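Long-range contacts in shikimate dehydrogenase-like protein HI_0607 (Haemophilus influenzae, PDB 1NPY), which catalyses the NADP(+)-dependent oxidation of shikimate to 3-dehydroshikimate in vitro, though so weakly that shikimate may not be its natural substrate: residues D29-N34 against T251-S256; T22-L27 against V244-L249. All coordinates share one frame; numbering follows the deposited sequence.

Overall arrangement
Contacts 1 and 2 lie next to each other, with centres about 8 Å apart. Both use helix 19-31, which packs against helix 235-251 in contact 2 and against the loop after that helix in contact 1. F247 of contact 2 joins them: F247 CZ is 3.8 Å from L33 CD1 of contact 1. A salt bridge of 2.9 Å from R254 NE to E248 OE2 ties the loop back to helix 235-251. Contact 1 is at the surface, away from the annotated sites. Contact 2 is buried and nearer to them. The Q246 side chain is about 7 Å from that of D103, probably substrate-binding, and about 8 Å from that of K67, the probable proton donor/acceptor.

Contact 1: residues D29-N34 against T251-S256; sequences DKLGLN and THQRPS
The carbonyl O of L31 is gripped by two waters, and both lead to the side-chain amide of Q253. Water 1 donates to L31 O at 2.8 Å and to Q253 OE1 at 2.7 Å. Water 2 donates to L31 O at 2.9 Å and accepts from Q253 NE2 at a longer 3.2 Å. Both ends of the amide are thus tied to one carbonyl, which helps to fix how the amide is turned. That carbonyl lies at the C-terminal end of helix 19-31, just before G32, whose positive phi forms a Schellman motif.

The amide also rests on leucine methyls. L31 and Q253 lie alongside, running opposite ways, with L31 CD1 3.7 Å from Q253 OE1. L33 meets Q253 tip to tip, L33 CD2 lying 3.7 Å from Q253 NE2. The Q253 chain is extended beyond CG (chi2 -174°), which carries CD out toward the leucines. L33 also crosses T251 at about a right angle, with L33 CD1 3.9 Å from T251 CG2. T251 OG1 accepts from Q253 N at 3.1 Å, an ST turn, and is also bonded to F247 O.

This surface contact, away from the active site, joins helix 19-31 of the substrate binding domain to the loop between helices 235-251 and 257-268. L31 packs on F247 and L259 of those helices, while N34 is backbone-bonded to Q7 of strand 7-12.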
ATOM      1  N   ASP A  29      -9.714   0.012 -21.331  1.00 11.70           N
ATOM      2  CA  ASP A  29     -10.718   0.459 -22.266  1.00 13.82           C
ATOM      3  C   ASP A  29     -10.548   1.943 -22.601  1.00 12.93           C
ATOM      4  O   ASP A  29     -10.547   2.307 -23.785  1.00 12.99           O
ATOM      5  CB  ASP A  29     -12.093   0.118 -21.708  1.00 14.00           C
ATOM      6  CG  ASP A  29     -13.182   0.603 -22.627  1.00 20.89           C
ATOM      7  OD1 ASP A  29     -13.261   0.041 -23.736  1.00 24.53           O
ATOM      8  OD2 ASP A  29     -13.925   1.551 -22.315  1.00 25.24           O
ATOM      9  N   LYS A  30     -10.450   2.789 -21.575  1.00 12.34           N
ATOM     10  CA  LYS A  30     -10.379   4.231 -21.757  1.00 12.77           C
ATOM     11  C   LYS A  30      -9.118   4.656 -22.488  1.00 13.90           C
ATOM     12  O   LYS A  30      -9.156   5.654 -23.221  1.00 14.02           O
ATOM     13  CB  LYS A  30     -10.513   4.995 -20.434  1.00 13.44           C
ATOM     14  CG  LYS A  30     -11.875   4.829 -19.751  1.00 14.39           C
ATOM     15  CD  LYS A  30     -12.939   5.628 -20.498  1.00 20.67           C
ATOM     16  CE  LYS A  30     -14.310   5.610 -19.858  1.00 21.34           C
ATOM     17  NZ  LYS A  30     -15.012   6.871 -20.239  1.00 23.70           N
ATOM     18  N   LEU A  31      -8.017   3.928 -22.306  1.00 11.64           N
ATOM     19  CA  LEU A  31      -6.737   4.274 -22.918  1.00 12.09           C
ATOM     20  C   LEU A  31      -6.432   3.563 -24.241  1.00 12.28           C
ATOM     21  O   LEU A  31      -5.388   3.811 -24.845  1.00 13.78           O
ATOM     22  CB  LEU A  31      -5.589   4.029 -21.931  1.00 12.48           C
ATOM     23  CG  LEU A  31      -5.395   5.051 -20.807  1.00 14.89           C
ATOM     24  CD1 LEU A  31      -4.148   4.712 -20.000  1.00 17.22           C
ATOM     25  CD2 LEU A  31      -5.225   6.446 -21.358  1.00 17.36           C
ATOM     26  N   GLY A  32      -7.349   2.722 -24.718  1.00 11.75           N
ATOM     27  CA  GLY A  32      -7.164   2.006 -25.961  1.00 12.40           C
ATOM     28  C   GLY A  32      -6.036   1.000 -25.919  1.00 13.04           C
ATOM     29  O   GLY A  32      -5.355   0.788 -26.917  1.00 13.40           O
ATOM     30  N   LEU A  33      -5.845   0.368 -24.762  1.00 12.48           N
ATOM     31  CA  LEU A  33      -4.818  -0.657 -24.590  1.00 11.63           C
ATOM     32  C   LEU A  33      -5.333  -2.077 -24.759  1.00 10.87           C
ATOM     33  O   LEU A  33      -6.382  -2.435 -24.221  1.00 11.85           O
ATOM     34  CB  LEU A  33      -4.205  -0.562 -23.205  1.00 12.27           C
ATOM     35  CG  LEU A  33      -3.245   0.589 -22.958  1.00 12.42           C
ATOM     36  CD1 LEU A  33      -3.112   1.003 -21.521  1.00 12.66           C
ATOM     37  CD2 LEU A  33      -1.857   0.239 -23.494  1.00 12.55           C
ATOM     38  N   ASN A  34      -4.600  -2.864 -25.537  1.00 12.32           N
ATOM     39  CA  ASN A  34      -4.975  -4.249 -25.799  1.00 10.95           C
ATOM     40  C   ASN A  34      -4.469  -5.185 -24.709  1.00 10.04           C
ATOM     41  O   ASN A  34      -3.502  -5.942 -24.891  1.00  8.51           O
ATOM     42  CB  ASN A  34      -4.406  -4.703 -27.149  1.00 11.22           C
ATOM     43  CG  ASN A  34      -4.993  -6.032 -27.596  1.00 11.56           C
ATOM     44  OD1 ASN A  34      -6.057  -6.438 -27.121  1.00 13.75           O
ATOM     45  ND2 ASN A  34      -4.325  -6.691 -28.540  1.00 14.86           N
ATOM     46  N   THR A 251       1.983  -1.226 -18.467  1.00  9.54           N
ATOM     47  CA  THR A 251       1.543  -0.705 -19.769  1.00 10.97           C
ATOM     48  C   THR A 251       2.438   0.395 -20.356  1.00 10.42           C
ATOM     49  O   THR A 251       2.257   0.793 -21.505  1.00 11.15           O
ATOM     50  CB  THR A 251       0.185  -0.045 -19.678  1.00 10.84           C
ATOM     51  OG1 THR A 251       0.293   1.102 -18.816  1.00 12.75           O
ATOM     52  CG2 THR A 251      -0.867  -0.968 -19.068  1.00 10.26           C
ATOM     53  N   HIS A 252       3.276   0.968 -19.509  1.00 10.69           N
ATOM     54  CA  HIS A 252       4.083   2.152 -19.820  1.00 11.76           C
ATOM     55  C   HIS A 252       3.288   3.428 -20.068  1.00 11.61           C
ATOM     56  O   HIS A 252       3.773   4.377 -20.690  1.00 12.27           O
ATOM     57  CB  HIS A 252       5.028   1.902 -20.995  1.00 12.66           C
ATOM     58  CG  HIS A 252       6.051   0.856 -20.688  1.00 14.34           C
ATOM     59  ND1 HIS A 252       6.242  -0.254 -21.478  1.00 20.81           N
ATOM     60  CD2 HIS A 252       6.857   0.708 -19.612  1.00 16.28           C
ATOM     61  CE1 HIS A 252       7.179  -1.007 -20.935  1.00 17.21           C
ATOM     62  NE2 HIS A 252       7.566  -0.452 -19.801  1.00 20.73           N
ATOM     63  N   GLN A 253       2.072   3.479 -19.546  1.00 10.54           N
ATOM     64  CA  GLN A 253       1.233   4.671 -19.528  1.00 10.63           C
ATOM     65  C   GLN A 253       0.714   4.968 -18.120  1.00 11.30           C
ATOM     66  O   GLN A 253       0.138   4.095 -17.461  1.00 10.98           O
ATOM     67  CB  GLN A 253       0.032   4.517 -20.460  1.00 11.67           C
ATOM     68  CG  GLN A 253       0.400   4.570 -21.941  1.00 12.75           C
ATOM     69  CD  GLN A 253      -0.800   4.553 -22.878  1.00 12.49           C
ATOM     70  OE1 GLN A 253      -1.739   5.335 -22.683  1.00 15.44           O
ATOM     71  NE2 GLN A 253      -0.726   3.753 -23.944  1.00 11.80           N
ATOM     72  N   ARG A 254       0.872   6.215 -17.711  1.00 11.96           N
ATOM     73  CA  ARG A 254       0.279   6.747 -16.487  1.00 11.03           C
ATOM     74  C   ARG A 254      -1.050   7.372 -16.889  1.00 11.13           C
ATOM     75  O   ARG A 254      -1.086   8.340 -17.668  1.00 10.46           O
ATOM     76  CB  ARG A 254       1.205   7.806 -15.872  1.00 11.47           C
ATOM     77  CG  ARG A 254       0.708   8.418 -14.572  1.00 11.65           C
ATOM     78  CD  ARG A 254       1.684   9.405 -13.961  1.00 13.56           C
ATOM     79  NE  ARG A 254       3.010   8.828 -13.700  1.00 13.42           N
ATOM     80  CZ  ARG A 254       4.093   9.473 -13.258  1.00 17.26           C
ATOM     81  NH1 ARG A 254       4.099  10.779 -13.035  1.00 17.10           N
ATOM     82  NH2 ARG A 254       5.233   8.822 -13.058  1.00 18.42           N
ATOM     83  N   PRO A 255      -2.172   6.866 -16.388  1.00  9.55           N
ATOM     84  CA  PRO A 255      -3.446   7.510 -16.710  1.00 11.38           C
ATOM     85  C   PRO A 255      -3.500   8.878 -16.058  1.00 10.47           C
ATOM     86  O   PRO A 255      -2.872   9.088 -15.019  1.00 12.17           O
ATOM     87  CB  PRO A 255      -4.506   6.567 -16.130  1.00 11.77           C
ATOM     88  CG  PRO A 255      -3.773   5.351 -15.825  1.00 14.22           C
ATOM     89  CD  PRO A 255      -2.352   5.702 -15.502  1.00 10.76           C
ATOM     90  N   SER A 256      -4.268   9.772 -16.666  1.00 11.77           N
ATOM     91  CA  SER A 256      -4.527  11.098 -16.124  1.00 12.11           C
ATOM     92  C   SER A 256      -5.237  11.008 -14.787  1.00 11.72           C
ATOM     93  O   SER A 256      -5.937  10.038 -14.507  1.00 10.73           O
ATOM     94  CB  SER A 256      -5.455  11.888 -17.049  1.00 12.43           C
ATOM     95  OG  SER A 256      -6.774  11.349 -17.063  1.00 11.96           O
TER
HETATM   96  O   HOH W   1      -3.749   6.026 -24.392  1.00 14.48           O
HETATM   97  O   HOH W   2      -2.914   3.045 -26.130  1.00 21.06           O

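Contact 2: residues T22-L27 against V244-L249; sequences TFHNYL and VEQFEL
F247 of helix 235-251 packs its ring against H24 and L27 of helix 19-31. CG of F247 is anti to the backbone N (chi1 -176°), which puts the start of the ring out toward helix 19-31. F247 CE1 is 3.4 Å from L27 CB, a tight contact, and L27 CD1 lies over the face on that side. The same methyl also lies over a face of F23 within its own helix.

H24 and F247 pass alongside each other, pointing opposite ways. The two rings meet rim to rim, their planes 23° apart, with H24 CD2 3.6 Å from F247 CD1. The imidazole stacks on Y37 of strand 35-40. One turn before F247, V244 CG2 meets the F23 ring at its edge, 3.9 Å from F23 CZ.

The axes of segments 22-27 and 244-249 approach to 11.1 Å, with a signed crossing angle of -47°. The contact thus packs the C-terminal helix 235-251 onto the substrate binding domain. It is held by apolar and aromatic contact. H24 ND1 and Q246 NE2 are hydrogen-bonded outside the two segments, to G20 O and T89 OG1, so these buried polar atoms are satisfied without bonding across the interface.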
ATOM      1  N   THR A  22     -11.801  -4.730 -11.785  1.00 12.68           N
ATOM      2  CA  THR A  22     -12.670  -3.634 -12.217  1.00 13.52           C
ATOM      3  C   THR A  22     -11.900  -2.407 -12.711  1.00 12.51           C
ATOM      4  O   THR A  22     -12.103  -1.900 -13.816  1.00 11.30           O
ATOM      5  CB  THR A  22     -13.612  -3.279 -11.054  1.00 14.30           C
ATOM      6  OG1 THR A  22     -14.400  -4.432 -10.732  1.00 16.59           O
ATOM      7  CG2 THR A  22     -14.635  -2.244 -11.476  1.00 16.09           C
ATOM      8  N   PHE A  23     -10.929  -2.017 -11.898  1.00 12.08           N
ATOM      9  CA  PHE A  23     -10.127  -0.797 -12.061  1.00 10.31           C
ATOM     10  C   PHE A  23      -9.242  -0.892 -13.286  1.00 10.52           C
ATOM     11  O   PHE A  23      -9.245   0.008 -14.125  1.00  9.76           O
ATOM     12  CB  PHE A  23      -9.265  -0.633 -10.807  1.00  8.93           C
ATOM     13  CG  PHE A  23      -8.426   0.603 -10.748  1.00  9.60           C
ATOM     14  CD1 PHE A  23      -8.968   1.797 -10.304  1.00 11.58           C
ATOM     15  CD2 PHE A  23      -7.078   0.581 -11.061  1.00  8.42           C
ATOM     16  CE1 PHE A  23      -8.174   2.952 -10.213  1.00  9.08           C
ATOM     17  CE2 PHE A  23      -6.294   1.718 -10.938  1.00  9.19           C
ATOM     18  CZ  PHE A  23      -6.862   2.922 -10.555  1.00 11.20           C
ATOM     19  N   HIS A  24      -8.448  -1.959 -13.390  1.00  9.76           N
ATOM     20  CA  HIS A  24      -7.529  -2.038 -14.528  1.00  8.84           C
ATOM     21  C   HIS A  24      -8.242  -2.175 -15.886  1.00  9.18           C
ATOM     22  O   HIS A  24      -7.883  -1.541 -16.889  1.00  7.84           O
ATOM     23  CB  HIS A  24      -6.518  -3.176 -14.327  1.00  8.31           C
ATOM     24  CG  HIS A  24      -5.474  -2.904 -13.292  1.00  9.04           C
ATOM     25  ND1 HIS A  24      -5.636  -3.227 -11.960  1.00 12.24           N
ATOM     26  CD2 HIS A  24      -4.208  -2.447 -13.414  1.00 11.54           C
ATOM     27  CE1 HIS A  24      -4.545  -2.887 -11.294  1.00  9.63           C
ATOM     28  NE2 HIS A  24      -3.655  -2.429 -12.159  1.00 16.36           N
ATOM     29  N   ASN A  25      -9.275  -3.009 -15.946  1.00  7.98           N
ATOM     30  CA  ASN A  25     -10.018  -3.193 -17.177  1.00  9.38           C
ATOM     31  C   ASN A  25     -10.718  -1.917 -17.645  1.00  9.31           C
ATOM     32  O   ASN A  25     -10.705  -1.594 -18.836  1.00  7.91           O
ATOM     33  CB  ASN A  25     -11.007  -4.364 -17.104  1.00  9.80           C
ATOM     34  CG  ASN A  25     -10.316  -5.730 -17.139  1.00 10.96           C
ATOM     35  OD1 ASN A  25     -10.520  -6.554 -16.235  1.00 12.00           O
ATOM     36  ND2 ASN A  25      -9.491  -5.971 -18.147  1.00  6.25           N
ATOM     37  N   TYR A  26     -11.237  -1.138 -16.708  1.00  7.64           N
ATOM     38  CA  TYR A  26     -11.776   0.169 -17.067  1.00  9.57           C
ATOM     39  C   TYR A  26     -10.741   1.063 -17.743  1.00  9.65           C
ATOM     40  O   TYR A  26     -11.016   1.680 -18.783  1.00  9.67           O
ATOM     41  CB  TYR A  26     -12.321   0.841 -15.818  1.00  8.53           C
ATOM     42  CG  TYR A  26     -12.984   2.184 -16.048  1.00 10.23           C
ATOM     43  CD1 TYR A  26     -14.319   2.289 -16.419  1.00 11.88           C
ATOM     44  CD2 TYR A  26     -12.257   3.351 -15.877  1.00 12.06           C
ATOM     45  CE1 TYR A  26     -14.927   3.541 -16.617  1.00 13.26           C
ATOM     46  CE2 TYR A  26     -12.852   4.599 -16.067  1.00 15.13           C
ATOM     47  CZ  TYR A  26     -14.177   4.681 -16.431  1.00 15.05           C
ATOM     48  OH  TYR A  26     -14.746   5.937 -16.608  1.00 15.70           O
ATOM     49  N   LEU A  27      -9.564   1.133 -17.131  1.00  8.78           N
ATOM     50  CA  LEU A  27      -8.501   1.959 -17.707  1.00  9.94           C
ATOM     51  C   LEU A  27      -7.995   1.419 -19.033  1.00  9.68           C
ATOM     52  O   LEU A  27      -7.694   2.228 -19.917  1.00 10.55           O
ATOM     53  CB  LEU A  27      -7.359   2.140 -16.710  1.00  9.43           C
ATOM     54  CG  LEU A  27      -7.701   2.976 -15.474  1.00 11.39           C
ATOM     55  CD1 LEU A  27      -6.698   2.829 -14.350  1.00 12.03           C
ATOM     56  CD2 LEU A  27      -7.918   4.433 -15.873  1.00 13.15           C
ATOM     57  N   VAL A 244      -2.305   2.344  -9.558  1.00  9.73           N
ATOM     58  CA  VAL A 244      -1.803   3.194 -10.648  1.00 10.10           C
ATOM     59  C   VAL A 244      -0.346   2.888 -10.974  1.00  9.61           C
ATOM     60  O   VAL A 244       0.023   2.836 -12.142  1.00  9.53           O
ATOM     61  CB  VAL A 244      -2.042   4.681 -10.332  1.00 10.08           C
ATOM     62  CG1 VAL A 244      -1.300   5.563 -11.323  1.00 12.39           C
ATOM     63  CG2 VAL A 244      -3.540   4.967 -10.400  1.00 12.48           C
ATOM     64  N   GLU A 245       0.495   2.739  -9.957  1.00  9.40           N
ATOM     65  CA  GLU A 245       1.914   2.482 -10.173  1.00  9.83           C
ATOM     66  C   GLU A 245       2.105   1.117 -10.858  1.00  8.40           C
ATOM     67  O   GLU A 245       2.956   0.958 -11.741  1.00  8.10           O
ATOM     68  CB  GLU A 245       2.728   2.577  -8.877  1.00 10.70           C
ATOM     69  CG  GLU A 245       2.715   3.983  -8.269  1.00 14.27           C
ATOM     70  CD  GLU A 245       3.641   4.957  -8.960  1.00 21.36           C
ATOM     71  OE1 GLU A 245       4.690   4.491  -9.443  1.00 25.78           O
ATOM     72  OE2 GLU A 245       3.342   6.178  -8.988  1.00 31.75           O
ATOM     73  N   GLN A 246       1.325   0.123 -10.452  1.00  9.12           N
ATOM     74  CA  GLN A 246       1.314  -1.160 -11.157  1.00  8.01           C
ATOM     75  C   GLN A 246       0.897  -0.975 -12.609  1.00  8.56           C
ATOM     76  O   GLN A 246       1.537  -1.491 -13.526  1.00  7.47           O
ATOM     77  CB  GLN A 246       0.404  -2.184 -10.487  1.00  8.87           C
ATOM     78  CG  GLN A 246       0.869  -2.546  -9.101  1.00  9.01           C
ATOM     79  CD  GLN A 246      -0.112  -3.402  -8.344  1.00 12.20           C
ATOM     80  OE1 GLN A 246      -1.325  -3.237  -8.507  1.00 13.78           O
ATOM     81  NE2 GLN A 246       0.395  -4.313  -7.513  1.00  7.61           N
ATOM     82  N   PHE A 247      -0.173  -0.215 -12.818  1.00  7.31           N
ATOM     83  CA  PHE A 247      -0.691  -0.037 -14.170  1.00  8.05           C
ATOM     84  C   PHE A 247       0.379   0.550 -15.080  1.00  7.16           C
ATOM     85  O   PHE A 247       0.587   0.096 -16.226  1.00  8.12           O
ATOM     86  CB  PHE A 247      -1.921   0.858 -14.120  1.00  7.86           C
ATOM     87  CG  PHE A 247      -2.590   1.029 -15.438  1.00  8.04           C
ATOM     88  CD1 PHE A 247      -3.734   0.300 -15.735  1.00  9.01           C
ATOM     89  CD2 PHE A 247      -2.128   1.949 -16.375  1.00 10.50           C
ATOM     90  CE1 PHE A 247      -4.374   0.436 -16.938  1.00  8.78           C
ATOM     91  CE2 PHE A 247      -2.784   2.073 -17.603  1.00  8.88           C
ATOM     92  CZ  PHE A 247      -3.915   1.363 -17.868  1.00 10.64           C
ATOM     93  N   GLU A 248       1.094   1.535 -14.542  1.00  8.01           N
ATOM     94  CA  GLU A 248       2.144   2.216 -15.292  1.00  9.15           C
ATOM     95  C   GLU A 248       3.326   1.274 -15.549  1.00  8.88           C
ATOM     96  O   GLU A 248       3.909   1.261 -16.629  1.00  9.77           O
ATOM     97  CB  GLU A 248       2.621   3.487 -14.584  1.00  9.75           C
ATOM     98  CG  GLU A 248       3.569   4.317 -15.442  1.00 13.65           C
ATOM     99  CD  GLU A 248       4.014   5.583 -14.730  1.00 18.91           C
ATOM    100  OE1 GLU A 248       5.024   6.224 -15.113  1.00 21.75           O
ATOM    101  OE2 GLU A 248       3.316   5.952 -13.764  1.00 22.81           O
ATOM    102  N   LEU A 249       3.660   0.435 -14.583  1.00  8.52           N
ATOM    103  CA  LEU A 249       4.712  -0.548 -14.803  1.00  9.39           C
ATOM    104  C   LEU A 249       4.349  -1.520 -15.930  1.00  9.34           C
ATOM    105  O   LEU A 249       5.185  -1.905 -16.745  1.00  9.98           O
ATOM    106  CB  LEU A 249       5.016  -1.287 -13.513  1.00  9.05           C
ATOM    107  CG  LEU A 249       5.863  -0.501 -12.521  1.00 11.30           C
ATOM    108  CD1 LEU A 249       5.807  -1.115 -11.134  1.00 10.30           C
ATOM    109  CD2 LEU A 249       7.315  -0.364 -12.949  1.00 15.12           C
TER